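Local coordinates for protein glycosyltransferase (Streptomyces halstedii, PDB 3WAD) that belongs to the glycosyltransferases of the GT-B fold, in which two domains with parallel-stranded sheets face each other, and forms a two-subunit assembly here, at residues N16-A21 with S44-T49; E85-Q90 with R161-R166; A267-A272 with D370-Q375. All coordinates share one frame; numbering follows the deposited sequence.

Contact 1 (16-21 with 44-49) and contact 2 (85-90 with 161-166) belong to the N-terminal half of the GT-B fold, and contact 3 (267-272 with 370-375) to the C-terminal half. Contacts 1 and 2 lie on opposite sides of the centre of the chain, their own centres about 36 Å apart. Contact 3 is about 37 Å from contact 1 and about 41 Å from contact 2, centre to centre. None touches another; even the closest, contacts 1 and 2, keep about 18 Å between nearest atoms. Contact 1 is buried and lies against the second subunit; contacts 2 and 3 are partly buried, and no other chain of the assembly touches them.

Contact 1 of 3, residues N16-A21 with S44-T49; sequences NMVPLA and SDSGLT
Val-18 and Ala-21, one helical turn apart at the start of helix 18-27, meet Leu-48 and Ser-46 in the link that leads into strand 49-52. The apolar part centres on Leu-48. Its CD1 methyl fits between the two helix residues, 3.6 Å from CB of Ala-21 and 3.8 Å from CG2 of Val-18, while the second branch, CD2, also stays close to Ala-21, at 4.0 Å from CB. A nearly extended chi2 (166°) carries CD1 out to the helix. Met-17 stands at the N-cap position, so the contact uses the very first turn, closed by Ala-21 N bonding to Met-17 O.

The second group is mixed. Val-18 holds CG1 anti to its own N (chi1 155°), and the other methyl, CG2, rests 3.7 Å from both CB and OG of Ser-46. This is van der Waals contact: OG bonds back to Ala-42 O, and Ser-46 O receives the indole NE1 of Trp-22 of the same chain, on helix 18-27.

Backbone bonds shape the link itself. Gly-47, with positive phi (81°), closes a Schellman motif after helix 40-44, and its N bonds to Ser-44 O at 3.0 Å in a type I turn. The chain then runs on to Thr-49, whose strand pairs with Ile-33 and continues the sheet in parallel into the second subunit; Trp-22 of that subunit also packs on Val-18.

No hydrogen bond joins the two segments. Van der Waals contact alone links them directly, while OG and O of Ser-46 find partners in Ala-42 and Trp-22 of the same chain, so the direct contact in this buried corner of the Rossmann-like domain rests on side-chain fit.

Contact 2 of 3, residues E85-Q90 with R161-R166; sequences EKLTWQ and RDHFNR
The indole of Trp-89 carries the phenyl ring of Phe-164 over one face. CE1 of Phe-164 sits toward the rim of the indole, 3.3 Å from NE1 of Trp-89, and CZ follows at 3.6 Å from the same nitrogen. The planes are nearly parallel, at 18°, but slid apart: the centroids of the phenyl ring of Phe-164 and the five-membered ring of Trp-89 are 4.6 Å apart, so overlap is slight. At the edge of the indole, in plane, lies OE1 of Gln-90; at the edge of the phenyl ring lies the backbone O of Trp-89. Both rings reach the meeting place with CG anti to the backbone N.

The indole N-H is not spent on the stack: NE1 bonds to OG1 of Thr-168, a tie that should limit rotation of the indole; the same OG1 bonds to Phe-164 O. Phe-96 meets Phe-164 edge-to-face, and Arg-171 makes a cation-pi contact with Trp-89.

The imidazole of His-163 has its own in-plane partner at the edge: NH2 of Arg-166 donates to ND1 of His-163 at 2.8 Å, nearly straight at 163°. This holds the ring's rotation. CD1 of Leu-87 reaches NE2 of His-163 at 4.2 Å, a lighter touch.

Leu-87 centres an inverse gamma turn, and Thr-88 then N-caps helix 89-106 through its OG1 to Tyr-91 N. Thus the capped start of helix 89-106 and the turn before it pack on helix 156-168, largely through an offset aromatic pair, within the N-terminal GT-B domain.

Contact 3 of 3, residues A267-A272 with D370-Q375; sequences ADFVNA and DRLRDQ
Ala-272 and Arg-373 form the tight part of the contact, where segments 267-272 and 370-375 run nearly parallel, at -20°, their axes 8.8 Å apart at closest. CB of Ala-272 is 4.1 Å from CB of Arg-373, and the carbonyl O of Ala-272 lies against the aliphatic stem of Arg-373, 3.3 Å from CB and 3.4 Å from CD. The small alanine is consistent with so close an approach, 5.6 Å between CA of Ala-272 and CA of Arg-373. By comparison Phe-269 and Leu-372 meet lightly: CD2 of the ring is 4.1 Å from CD1 of the leucine, crossing at about a right angle; Leu-372 also touches Leu-337 of strand 336-338.

On the more exposed side the stem of Arg-373, bent at chi3 (70°), brings its guanidinium back over its own helix. NE and NH2 both grip OD1 of Asp-374, side-on and from the same face of the carboxylate; the NH2 bond is 3.0 Å. NH1 lies 3.5 Å from OD1 of Asp-370, an attraction of charges alone.

The arginine's charge is probably balanced largely by these two aspartates, while its methylenes pack against the neighbouring helix; no hydrogen bond or salt bridge crosses the contact.

Contact 1 of 3, residues N16-A21 with S44-T49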
ATOM      1  N   ASN B  16       5.075   6.524  -8.860  1.00 19.89           N
ATOM      2  CA  ASN B  16       4.520   6.185 -10.175  1.00 21.17           C
ATOM      3  C   ASN B  16       4.076   4.657 -10.234  1.00 22.23           C
ATOM      4  O   ASN B  16       3.068   4.298 -10.880  1.00 23.04           O
ATOM      5  CB  ASN B  16       5.595   6.509 -11.237  1.00 19.87           C
ATOM      6  CG  ASN B  16       5.158   6.139 -12.659  1.00 21.70           C
ATOM      7  OD1 ASN B  16       5.736   5.251 -13.317  1.00 25.84           O
ATOM      8  ND2 ASN B  16       4.157   6.817 -13.135  1.00 16.08           N
ATOM      9  N   MET B  17       4.844   3.785  -9.566  1.00 23.15           N
ATOM     10  CA  MET B  17       4.573   2.331  -9.588  1.00 24.67           C
ATOM     11  C   MET B  17       4.007   1.738  -8.319  1.00 24.51           C
ATOM     12  O   MET B  17       3.797   0.533  -8.229  1.00 24.91           O
ATOM     13  CB  MET B  17       5.792   1.569 -10.039  1.00 24.46           C
ATOM     14  CG  MET B  17       7.073   1.861  -9.346  1.00 27.03           C
ATOM     15  SD  MET B  17       8.501   1.026 -10.233  1.00 42.05           S
ATOM     16  CE  MET B  17       8.570   0.224  -8.806  1.00 16.13           C
ATOM     17  N   VAL B  18       3.636   2.587  -7.368  1.00 23.65           N
ATOM     18  CA  VAL B  18       3.113   2.093  -6.116  1.00 21.22           C
ATOM     19  C   VAL B  18       1.738   1.406  -6.226  1.00 21.83           C
ATOM     20  O   VAL B  18       1.572   0.354  -5.675  1.00 22.06           O
ATOM     21  CB  VAL B  18       3.137   3.186  -4.992  1.00 21.29           C
ATOM     22  CG1 VAL B  18       2.069   2.948  -3.864  1.00 15.70           C
ATOM     23  CG2 VAL B  18       4.557   3.285  -4.395  1.00 19.40           C
ATOM     24  N   PRO B  19       0.756   2.043  -6.865  1.00 21.85           N
ATOM     25  CA  PRO B  19      -0.579   1.456  -7.072  1.00 22.79           C
ATOM     26  C   PRO B  19      -0.437   0.110  -7.842  1.00 22.98           C
ATOM     27  O   PRO B  19      -0.985  -0.887  -7.412  1.00 22.19           O
ATOM     28  CB  PRO B  19      -1.307   2.553  -7.868  1.00 20.54           C
ATOM     29  CG  PRO B  19      -0.604   3.887  -7.305  1.00 21.55           C
ATOM     30  CD  PRO B  19       0.822   3.438  -7.380  1.00 22.17           C
ATOM     31  N   LEU B  20       0.448   0.045  -8.830  1.00 23.93           N
ATOM     32  CA  LEU B  20       0.672  -1.262  -9.547  1.00 23.28           C
ATOM     33  C   LEU B  20       1.306  -2.358  -8.629  1.00 23.47           C
ATOM     34  O   LEU B  20       0.825  -3.492  -8.589  1.00 24.44           O
ATOM     35  CB  LEU B  20       1.536  -1.056 -10.801  1.00 21.71           C
ATOM     36  CG  LEU B  20       1.736  -2.381 -11.563  1.00 23.25           C
ATOM     37  CD1 LEU B  20       0.399  -2.944 -12.021  1.00 25.58           C
ATOM     38  CD2 LEU B  20       2.687  -2.331 -12.671  1.00 25.73           C
ATOM     39  N   ALA B  21       2.361  -2.036  -7.899  1.00 21.91           N
ATOM     40  CA  ALA B  21       2.783  -2.894  -6.796  1.00 21.98           C
ATOM     41  C   ALA B  21       1.683  -3.391  -5.907  1.00 23.89           C
ATOM     42  O   ALA B  21       1.586  -4.627  -5.646  1.00 24.99           O
ATOM     43  CB  ALA B  21       3.905  -2.275  -5.974  1.00 20.93           C
ATOM     44  N   SER B  44       8.939   1.949   2.369  1.00 24.54           N
ATOM     45  CA  SER B  44       8.159   1.722   3.600  1.00 26.25           C
ATOM     46  C   SER B  44       6.953   2.558   3.818  1.00 25.48           C
ATOM     47  O   SER B  44       5.903   2.029   4.249  1.00 28.01           O
ATOM     48  CB  SER B  44       9.058   1.809   4.843  1.00 25.87           C
ATOM     49  OG  SER B  44       9.828   0.654   4.832  1.00 27.23           O
ATOM     50  N   ASP B  45       7.063   3.846   3.544  1.00 25.24           N
ATOM     51  CA  ASP B  45       5.966   4.767   3.750  1.00 26.58           C
ATOM     52  C   ASP B  45       4.852   4.497   2.746  1.00 25.82           C
ATOM     53  O   ASP B  45       3.801   5.118   2.840  1.00 25.96           O
ATOM     54  CB  ASP B  45       6.380   6.212   3.534  1.00 27.73           C
ATOM     55  CG  ASP B  45       7.357   6.746   4.619  1.00 31.54           C
ATOM     56  OD1 ASP B  45       7.429   6.155   5.715  1.00 28.37           O
ATOM     57  OD2 ASP B  45       8.006   7.791   4.319  1.00 36.61           O
ATOM     58  N   SER B  46       5.147   3.690   1.719  1.00 24.80           N
ATOM     59  CA  SER B  46       4.151   3.358   0.706  1.00 25.58           C
ATOM     60  C   SER B  46       3.436   2.013   1.028  1.00 24.32           C
ATOM     61  O   SER B  46       2.577   1.590   0.289  1.00 23.62           O
ATOM     62  CB  SER B  46       4.756   3.258  -0.673  1.00 25.58           C
ATOM     63  OG  SER B  46       5.423   4.423  -1.006  1.00 27.62           O
ATOM     64  N   GLY B  47       3.861   1.365   2.104  1.00 24.60           N
ATOM     65  CA  GLY B  47       3.366   0.069   2.534  1.00 24.57           C
ATOM     66  C   GLY B  47       3.956  -1.137   1.839  1.00 24.31           C
ATOM     67  O   GLY B  47       3.349  -2.213   1.924  1.00 23.86           O
ATOM     68  N   LEU B  48       5.138  -1.023   1.217  1.00 22.19           N
ATOM     69  CA  LEU B  48       5.638  -2.100   0.364  1.00 21.69           C
ATOM     70  C   LEU B  48       6.954  -2.664   0.912  1.00 23.93           C
ATOM     71  O   LEU B  48       7.495  -2.117   1.882  1.00 25.16           O
ATOM     72  CB  LEU B  48       5.812  -1.590  -1.103  1.00 21.10           C
ATOM     73  CG  LEU B  48       4.565  -1.105  -1.781  1.00 22.04           C
ATOM     74  CD1 LEU B  48       4.738  -0.278  -3.103  1.00 18.50           C
ATOM     75  CD2 LEU B  48       3.597  -2.363  -1.998  1.00 24.50           C
ATOM     76  N   THR B  49       7.490  -3.718   0.292  1.00 23.23           N
ATOM     77  CA  THR B  49       8.667  -4.427   0.801  1.00 23.62           C
ATOM     78  C   THR B  49       9.850  -3.993   0.023  1.00 24.13           C
ATOM     79  O   THR B  49       9.866  -4.122  -1.191  1.00 22.59           O
ATOM     80  CB  THR B  49       8.483  -5.936   0.640  1.00 23.42           C
ATOM     81  OG1 THR B  49       7.359  -6.314   1.409  1.00 23.54           O
ATOM     82  CG2 THR B  49       9.635  -6.740   1.174  1.00 23.37           C
TER

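Contact 2 of 3, residues E85-Q90 with R161-R166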
ATOM      1  N   GLU B  85      13.887  18.767 -37.793  1.00 26.91           N
ATOM      2  CA  GLU B  85      15.248  19.119 -38.326  1.00 27.08           C
ATOM      3  C   GLU B  85      16.358  18.860 -37.343  1.00 26.87           C
ATOM      4  O   GLU B  85      17.486  18.681 -37.756  1.00 28.72           O
ATOM      5  CB  GLU B  85      15.373  20.569 -38.777  1.00 25.45           C
ATOM      6  CG  GLU B  85      15.156  21.649 -37.695  1.00 28.48           C
ATOM      7  CD  GLU B  85      13.681  21.867 -37.410  1.00 32.77           C
ATOM      8  OE1 GLU B  85      12.817  20.974 -37.722  1.00 35.87           O
ATOM      9  OE2 GLU B  85      13.370  22.939 -36.884  1.00 39.23           O
ATOM     10  N   LYS B  86      16.053  18.855 -36.062  1.00 26.33           N
ATOM     11  CA  LYS B  86      17.059  18.593 -35.031  1.00 28.50           C
ATOM     12  C   LYS B  86      17.231  17.101 -34.794  1.00 28.53           C
ATOM     13  O   LYS B  86      18.187  16.656 -34.196  1.00 30.09           O
ATOM     14  CB  LYS B  86      16.603  19.193 -33.711  1.00 28.53           C
ATOM     15  CG  LYS B  86      16.219  20.654 -33.766  1.00 32.39           C
ATOM     16  CD  LYS B  86      17.507  21.436 -33.833  1.00 32.52           C
ATOM     17  CE  LYS B  86      17.468  22.643 -33.004  1.00 35.85           C
ATOM     18  NZ  LYS B  86      18.474  23.639 -33.584  1.00 36.15           N
ATOM     19  N   LEU B  87      16.285  16.318 -35.258  1.00 30.29           N
ATOM     20  CA  LEU B  87      16.257  14.852 -35.009  1.00 30.59           C
ATOM     21  C   LEU B  87      17.045  14.082 -36.080  1.00 30.54           C
ATOM     22  O   LEU B  87      16.534  13.202 -36.761  1.00 31.41           O
ATOM     23  CB  LEU B  87      14.796  14.360 -34.871  1.00 30.90           C
ATOM     24  CG  LEU B  87      14.106  14.864 -33.590  1.00 30.43           C
ATOM     25  CD1 LEU B  87      12.700  14.394 -33.496  1.00 26.30           C
ATOM     26  CD2 LEU B  87      14.951  14.454 -32.333  1.00 31.22           C
ATOM     27  N   THR B  88      18.309  14.393 -36.192  1.00 30.38           N
ATOM     28  CA  THR B  88      19.205  13.685 -37.106  1.00 30.03           C
ATOM     29  C   THR B  88      19.799  12.460 -36.400  1.00 29.66           C
ATOM     30  O   THR B  88      19.789  12.406 -35.169  1.00 27.14           O
ATOM     31  CB  THR B  88      20.405  14.564 -37.426  1.00 30.94           C
ATOM     32  OG1 THR B  88      21.089  14.815 -36.208  1.00 31.73           O
ATOM     33  CG2 THR B  88      19.952  15.958 -37.998  1.00 32.93           C
ATOM     34  N   TRP B  89      20.331  11.506 -37.182  1.00 28.97           N
ATOM     35  CA  TRP B  89      21.087  10.375 -36.667  1.00 28.09           C
ATOM     36  C   TRP B  89      22.187  10.869 -35.679  1.00 29.27           C
ATOM     37  O   TRP B  89      22.294  10.319 -34.559  1.00 26.85           O
ATOM     38  CB  TRP B  89      21.740   9.583 -37.796  1.00 28.40           C
ATOM     39  CG  TRP B  89      22.399   8.294 -37.278  1.00 26.84           C
ATOM     40  CD1 TRP B  89      21.790   7.057 -37.096  1.00 24.64           C
ATOM     41  CD2 TRP B  89      23.751   8.146 -36.843  1.00 28.02           C
ATOM     42  NE1 TRP B  89      22.700   6.152 -36.588  1.00 25.22           N
ATOM     43  CE2 TRP B  89      23.912   6.791 -36.429  1.00 25.85           C
ATOM     44  CE3 TRP B  89      24.864   9.029 -36.769  1.00 28.43           C
ATOM     45  CZ2 TRP B  89      25.128   6.303 -35.944  1.00 28.30           C
ATOM     46  CZ3 TRP B  89      26.067   8.537 -36.284  1.00 28.04           C
ATOM     47  CH2 TRP B  89      26.198   7.190 -35.892  1.00 30.39           C
ATOM     48  N   GLN B  90      22.962  11.921 -36.040  1.00 27.96           N
ATOM     49  CA  GLN B  90      24.038  12.362 -35.169  1.00 26.96           C
ATOM     50  C   GLN B  90      23.536  12.892 -33.803  1.00 27.60           C
ATOM     51  O   GLN B  90      24.144  12.635 -32.739  1.00 25.49           O
ATOM     52  CB  GLN B  90      24.872  13.475 -35.806  1.00 28.43           C
ATOM     53  CG  GLN B  90      26.250  13.659 -35.113  1.00 30.53           C
ATOM     54  CD  GLN B  90      27.084  12.326 -35.032  1.00 36.12           C
ATOM     55  OE1 GLN B  90      27.384  11.693 -36.068  1.00 38.19           O
ATOM     56  NE2 GLN B  90      27.412  11.878 -33.791  1.00 36.63           N
ATOM     57  N   ARG B 161      14.221   6.325 -29.923  1.00 26.44           N
ATOM     58  CA  ARG B 161      14.879   5.062 -30.292  1.00 26.89           C
ATOM     59  C   ARG B 161      14.349   4.533 -31.658  1.00 26.07           C
ATOM     60  O   ARG B 161      15.105   3.977 -32.463  1.00 26.80           O
ATOM     61  CB  ARG B 161      14.669   3.988 -29.224  1.00 24.01           C
ATOM     62  CG  ARG B 161      15.318   2.672 -29.646  1.00 26.69           C
ATOM     63  CD  ARG B 161      16.801   2.860 -29.673  1.00 20.38           C
ATOM     64  NE  ARG B 161      17.530   1.587 -29.679  1.00 25.16           N
ATOM     65  CZ  ARG B 161      18.836   1.456 -29.879  1.00 21.23           C
ATOM     66  NH1 ARG B 161      19.616   2.541 -29.980  1.00 29.30           N
ATOM     67  NH2 ARG B 161      19.405   0.222 -29.877  1.00 23.96           N
ATOM     68  N   ASP B 162      13.062   4.700 -31.864  1.00 27.30           N
ATOM     69  CA  ASP B 162      12.447   4.309 -33.151  1.00 29.51           C
ATOM     70  C   ASP B 162      13.059   5.073 -34.306  1.00 30.69           C
ATOM     71  O   ASP B 162      13.463   4.432 -35.307  1.00 32.58           O
ATOM     72  CB  ASP B 162      10.960   4.475 -33.112  1.00 26.00           C
ATOM     73  CG  ASP B 162      10.307   3.413 -32.304  1.00 30.68           C
ATOM     74  OD1 ASP B 162      10.958   2.361 -31.952  1.00 27.74           O
ATOM     75  OD2 ASP B 162       9.141   3.647 -31.965  1.00 33.79           O
ATOM     76  N   HIS B 163      13.167   6.395 -34.153  1.00 30.10           N
ATOM     77  CA  HIS B 163      13.787   7.242 -35.162  1.00 31.79           C
ATOM     78  C   HIS B 163      15.195   6.743 -35.399  1.00 31.06           C
ATOM     79  O   HIS B 163      15.575   6.556 -36.555  1.00 30.49           O
ATOM     80  CB  HIS B 163      13.925   8.707 -34.733  1.00 30.57           C
ATOM     81  CG  HIS B 163      12.689   9.533 -34.873  1.00 35.24           C
ATOM     82  ND1 HIS B 163      12.198   9.957 -36.091  1.00 39.71           N
ATOM     83  CD2 HIS B 163      11.882  10.093 -33.936  1.00 38.86           C
ATOM     84  CE1 HIS B 163      11.103  10.671 -35.904  1.00 41.13           C
ATOM     85  NE2 HIS B 163      10.897  10.781 -34.603  1.00 42.38           N
ATOM     86  N   PHE B 164      15.971   6.586 -34.321  1.00 29.88           N
ATOM     87  CA  PHE B 164      17.341   6.133 -34.431  1.00 29.18           C
ATOM     88  C   PHE B 164      17.485   4.804 -35.152  1.00 30.26           C
ATOM     89  O   PHE B 164      18.442   4.614 -35.950  1.00 27.02           O
ATOM     90  CB  PHE B 164      18.007   5.992 -33.063  1.00 30.33           C
ATOM     91  CG  PHE B 164      19.466   5.724 -33.129  1.00 25.71           C
ATOM     92  CD1 PHE B 164      20.344   6.742 -33.452  1.00 29.49           C
ATOM     93  CD2 PHE B 164      19.974   4.480 -32.839  1.00 27.97           C
ATOM     94  CE1 PHE B 164      21.717   6.558 -33.449  1.00 26.71           C
ATOM     95  CE2 PHE B 164      21.364   4.248 -32.860  1.00 30.40           C
ATOM     96  CZ  PHE B 164      22.231   5.284 -33.166  1.00 30.23           C
ATOM     97  N   ASN B 165      16.560   3.872 -34.864  1.00 30.31           N
ATOM     98  CA  ASN B 165      16.722   2.544 -35.469  1.00 31.19           C
ATOM     99  C   ASN B 165      16.328   2.593 -36.967  1.00 32.62           C
ATOM    100  O   ASN B 165      16.942   1.904 -37.749  1.00 31.84           O
ATOM    101  CB  ASN B 165      15.907   1.435 -34.767  1.00 29.92           C
ATOM    102  CG  ASN B 165      16.387   1.110 -33.362  1.00 29.24           C
ATOM    103  OD1 ASN B 165      17.545   1.279 -33.015  1.00 27.91           O
ATOM    104  ND2 ASN B 165      15.456   0.646 -32.532  1.00 21.62           N
ATOM    105  N   ARG B 166      15.268   3.337 -37.313  1.00 34.00           N
ATOM    106  CA  ARG B 166      14.937   3.644 -38.728  1.00 36.17           C
ATOM    107  C   ARG B 166      16.172   4.284 -39.417  1.00 36.44           C
ATOM    108  O   ARG B 166      16.698   3.750 -40.401  1.00 38.01           O
ATOM    109  CB  ARG B 166      13.699   4.547 -38.837  1.00 35.66           C
ATOM    110  CG  ARG B 166      13.478   5.042 -40.316  1.00 43.03           C
ATOM    111  CD  ARG B 166      12.241   5.943 -40.568  1.00 48.21           C
ATOM    112  NE  ARG B 166      12.494   7.336 -40.177  1.00 51.46           N
ATOM    113  CZ  ARG B 166      12.170   7.864 -38.993  1.00 52.56           C
ATOM    114  NH1 ARG B 166      11.551   7.139 -38.055  1.00 55.02           N
ATOM    115  NH2 ARG B 166      12.460   9.128 -38.741  1.00 51.46           N
TER

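Contact 3 of 3, residues A267-A272 with D370-Q375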
ATOM      1  N   ALA B 267       4.826  38.147  -4.787  1.00 48.35           N
ATOM      2  CA  ALA B 267       3.553  38.731  -4.324  1.00 47.09           C
ATOM      3  C   ALA B 267       2.618  39.221  -5.468  1.00 46.48           C
ATOM      4  O   ALA B 267       1.401  38.965  -5.458  1.00 46.05           O
ATOM      5  CB  ALA B 267       3.822  39.837  -3.340  1.00 47.04           C
ATOM      6  N   ASP B 268       3.201  39.912  -6.450  1.00 45.69           N
ATOM      7  CA  ASP B 268       2.495  40.362  -7.652  1.00 44.87           C
ATOM      8  C   ASP B 268       1.800  39.203  -8.358  1.00 43.86           C
ATOM      9  O   ASP B 268       0.631  39.299  -8.715  1.00 42.92           O
ATOM     10  CB  ASP B 268       3.472  40.978  -8.638  1.00 45.07           C
ATOM     11  CG  ASP B 268       4.021  42.306  -8.180  1.00 47.60           C
ATOM     12  OD1 ASP B 268       3.426  42.885  -7.227  1.00 49.14           O
ATOM     13  OD2 ASP B 268       5.052  42.741  -8.768  1.00 48.23           O
ATOM     14  N   PHE B 269       2.546  38.123  -8.586  1.00 43.53           N
ATOM     15  CA  PHE B 269       1.982  36.883  -9.142  1.00 42.63           C
ATOM     16  C   PHE B 269       0.884  36.340  -8.294  1.00 41.77           C
ATOM     17  O   PHE B 269      -0.159  35.990  -8.806  1.00 42.99           O
ATOM     18  CB  PHE B 269       3.060  35.826  -9.279  1.00 43.55           C
ATOM     19  CG  PHE B 269       3.786  35.897 -10.578  1.00 43.19           C
ATOM     20  CD1 PHE B 269       5.109  36.305 -10.619  1.00 39.11           C
ATOM     21  CD2 PHE B 269       3.123  35.560 -11.783  1.00 43.00           C
ATOM     22  CE1 PHE B 269       5.802  36.390 -11.845  1.00 39.78           C
ATOM     23  CE2 PHE B 269       3.793  35.663 -13.030  1.00 42.52           C
ATOM     24  CZ  PHE B 269       5.146  36.070 -13.052  1.00 40.22           C
ATOM     25  N   VAL B 270       1.075  36.306  -6.983  1.00 40.93           N
ATOM     26  CA  VAL B 270       0.018  35.777  -6.111  1.00 40.27           C
ATOM     27  C   VAL B 270      -1.234  36.660  -6.011  1.00 40.10           C
ATOM     28  O   VAL B 270      -2.386  36.158  -5.985  1.00 40.00           O
ATOM     29  CB  VAL B 270       0.563  35.454  -4.712  1.00 39.96           C
ATOM     30  CG1 VAL B 270      -0.544  35.046  -3.821  1.00 41.21           C
ATOM     31  CG2 VAL B 270       1.562  34.317  -4.830  1.00 40.67           C
ATOM     32  N   ASN B 271      -1.025  37.979  -5.969  1.00 40.03           N
ATOM     33  CA  ASN B 271      -2.169  38.921  -5.946  1.00 39.94           C
ATOM     34  C   ASN B 271      -3.016  38.819  -7.193  1.00 39.23           C
ATOM     35  O   ASN B 271      -4.253  38.786  -7.097  1.00 39.66           O
ATOM     36  CB  ASN B 271      -1.694  40.381  -5.700  1.00 40.67           C
ATOM     37  CG  ASN B 271      -1.081  40.568  -4.330  1.00 42.39           C
ATOM     38  OD1 ASN B 271       0.042  41.035  -4.220  1.00 48.16           O
ATOM     39  ND2 ASN B 271      -1.792  40.179  -3.279  1.00 39.65           N
ATOM     40  N   ALA B 272      -2.381  38.717  -8.367  1.00 38.48           N
ATOM     41  CA  ALA B 272      -3.144  38.597  -9.623  1.00 38.21           C
ATOM     42  C   ALA B 272      -3.925  37.280  -9.718  1.00 39.39           C
ATOM     43  O   ALA B 272      -5.150  37.250  -9.975  1.00 39.56           O
ATOM     44  CB  ALA B 272      -2.248  38.748 -10.807  1.00 37.90           C
ATOM     45  N   ASP B 370      -0.854  39.045 -14.997  1.00 39.82           N
ATOM     46  CA  ASP B 370      -2.089  39.324 -15.670  1.00 40.17           C
ATOM     47  C   ASP B 370      -2.538  38.201 -16.601  1.00 38.53           C
ATOM     48  O   ASP B 370      -3.736  37.871 -16.610  1.00 37.54           O
ATOM     49  CB  ASP B 370      -1.987  40.640 -16.437  1.00 41.29           C
ATOM     50  CG  ASP B 370      -2.152  41.856 -15.533  1.00 44.24           C
ATOM     51  OD1 ASP B 370      -2.051  41.733 -14.288  1.00 43.77           O
ATOM     52  OD2 ASP B 370      -2.375  42.960 -16.102  1.00 51.11           O
ATOM     53  N   ARG B 371      -1.588  37.645 -17.362  1.00 38.05           N
ATOM     54  CA  ARG B 371      -1.838  36.467 -18.204  1.00 38.59           C
ATOM     55  C   ARG B 371      -2.337  35.253 -17.440  1.00 36.33           C
ATOM     56  O   ARG B 371      -3.335  34.643 -17.866  1.00 38.27           O
ATOM     57  CB  ARG B 371      -0.635  36.105 -19.058  1.00 38.93           C
ATOM     58  CG  ARG B 371      -0.481  37.078 -20.149  1.00 44.39           C
ATOM     59  CD  ARG B 371       0.618  36.696 -21.124  1.00 53.64           C
ATOM     60  NE  ARG B 371       1.406  37.894 -21.421  1.00 61.81           N
ATOM     61  CZ  ARG B 371       2.486  37.960 -22.212  1.00 64.02           C
ATOM     62  NH1 ARG B 371       2.952  36.881 -22.839  1.00 64.59           N
ATOM     63  NH2 ARG B 371       3.110  39.137 -22.380  1.00 66.83           N
ATOM     64  N   LEU B 372      -1.716  34.917 -16.316  1.00 36.39           N
ATOM     65  CA  LEU B 372      -2.235  33.799 -15.476  1.00 36.38           C
ATOM     66  C   LEU B 372      -3.636  34.062 -14.960  1.00 35.96           C
ATOM     67  O   LEU B 372      -4.519  33.218 -15.064  1.00 36.63           O
ATOM     68  CB  LEU B 372      -1.371  33.560 -14.260  1.00 36.11           C
ATOM     69  CG  LEU B 372      -0.078  32.784 -14.334  1.00 38.17           C
ATOM     70  CD1 LEU B 372       0.493  32.675 -12.862  1.00 36.82           C
ATOM     71  CD2 LEU B 372      -0.232  31.390 -15.034  1.00 35.23           C
ATOM     72  N   ARG B 373      -3.853  35.248 -14.390  1.00 35.02           N
ATOM     73  CA  ARG B 373      -5.143  35.569 -13.834  1.00 34.16           C
ATOM     74  C   ARG B 373      -6.242  35.460 -14.892  1.00 33.97           C
ATOM     75  O   ARG B 373      -7.328  34.781 -14.690  1.00 33.75           O
ATOM     76  CB  ARG B 373      -5.055  36.969 -13.223  1.00 34.36           C
ATOM     77  CG  ARG B 373      -6.302  37.475 -12.645  1.00 36.31           C
ATOM     78  CD  ARG B 373      -6.272  39.022 -12.666  1.00 40.96           C
ATOM     79  NE  ARG B 373      -6.373  39.568 -14.021  1.00 38.77           N
ATOM     80  CZ  ARG B 373      -5.987  40.803 -14.371  1.00 40.86           C
ATOM     81  NH1 ARG B 373      -5.478  41.656 -13.468  1.00 38.65           N
ATOM     82  NH2 ARG B 373      -6.128  41.190 -15.642  1.00 38.12           N
ATOM     83  N   ASP B 374      -5.967  36.059 -16.062  1.00 34.33           N
ATOM     84  CA  ASP B 374      -6.961  36.052 -17.150  1.00 34.27           C
ATOM     85  C   ASP B 374      -7.288  34.638 -17.575  1.00 33.43           C
ATOM     86  O   ASP B 374      -8.455  34.283 -17.741  1.00 33.74           O
ATOM     87  CB  ASP B 374      -6.487  36.856 -18.356  1.00 33.77           C
ATOM     88  CG  ASP B 374      -6.485  38.347 -18.078  1.00 39.08           C
ATOM     89  OD1 ASP B 374      -7.099  38.747 -17.059  1.00 36.16           O
ATOM     90  OD2 ASP B 374      -5.810  39.096 -18.858  1.00 43.57           O
ATOM     91  N   GLN B 375      -6.263  33.802 -17.751  1.00 33.69           N
ATOM     92  CA  GLN B 375      -6.516  32.374 -18.076  1.00 31.82           C
ATOM     93  C   GLN B 375      -7.353  31.686 -16.981  1.00 31.81           C
ATOM     94  O   GLN B 375      -8.350  31.009 -17.267  1.00 31.78           O
ATOM     95  CB  GLN B 375      -5.184  31.699 -18.335  1.00 31.35           C
ATOM     96  CG  GLN B 375      -4.549  32.127 -19.642  1.00 32.09           C
ATOM     97  CD  GLN B 375      -3.296  31.291 -19.987  1.00 36.42           C
ATOM     98  OE1 GLN B 375      -2.528  30.922 -19.121  1.00 39.32           O
ATOM     99  NE2 GLN B 375      -3.108  30.998 -21.232  1.00 34.83           N
TER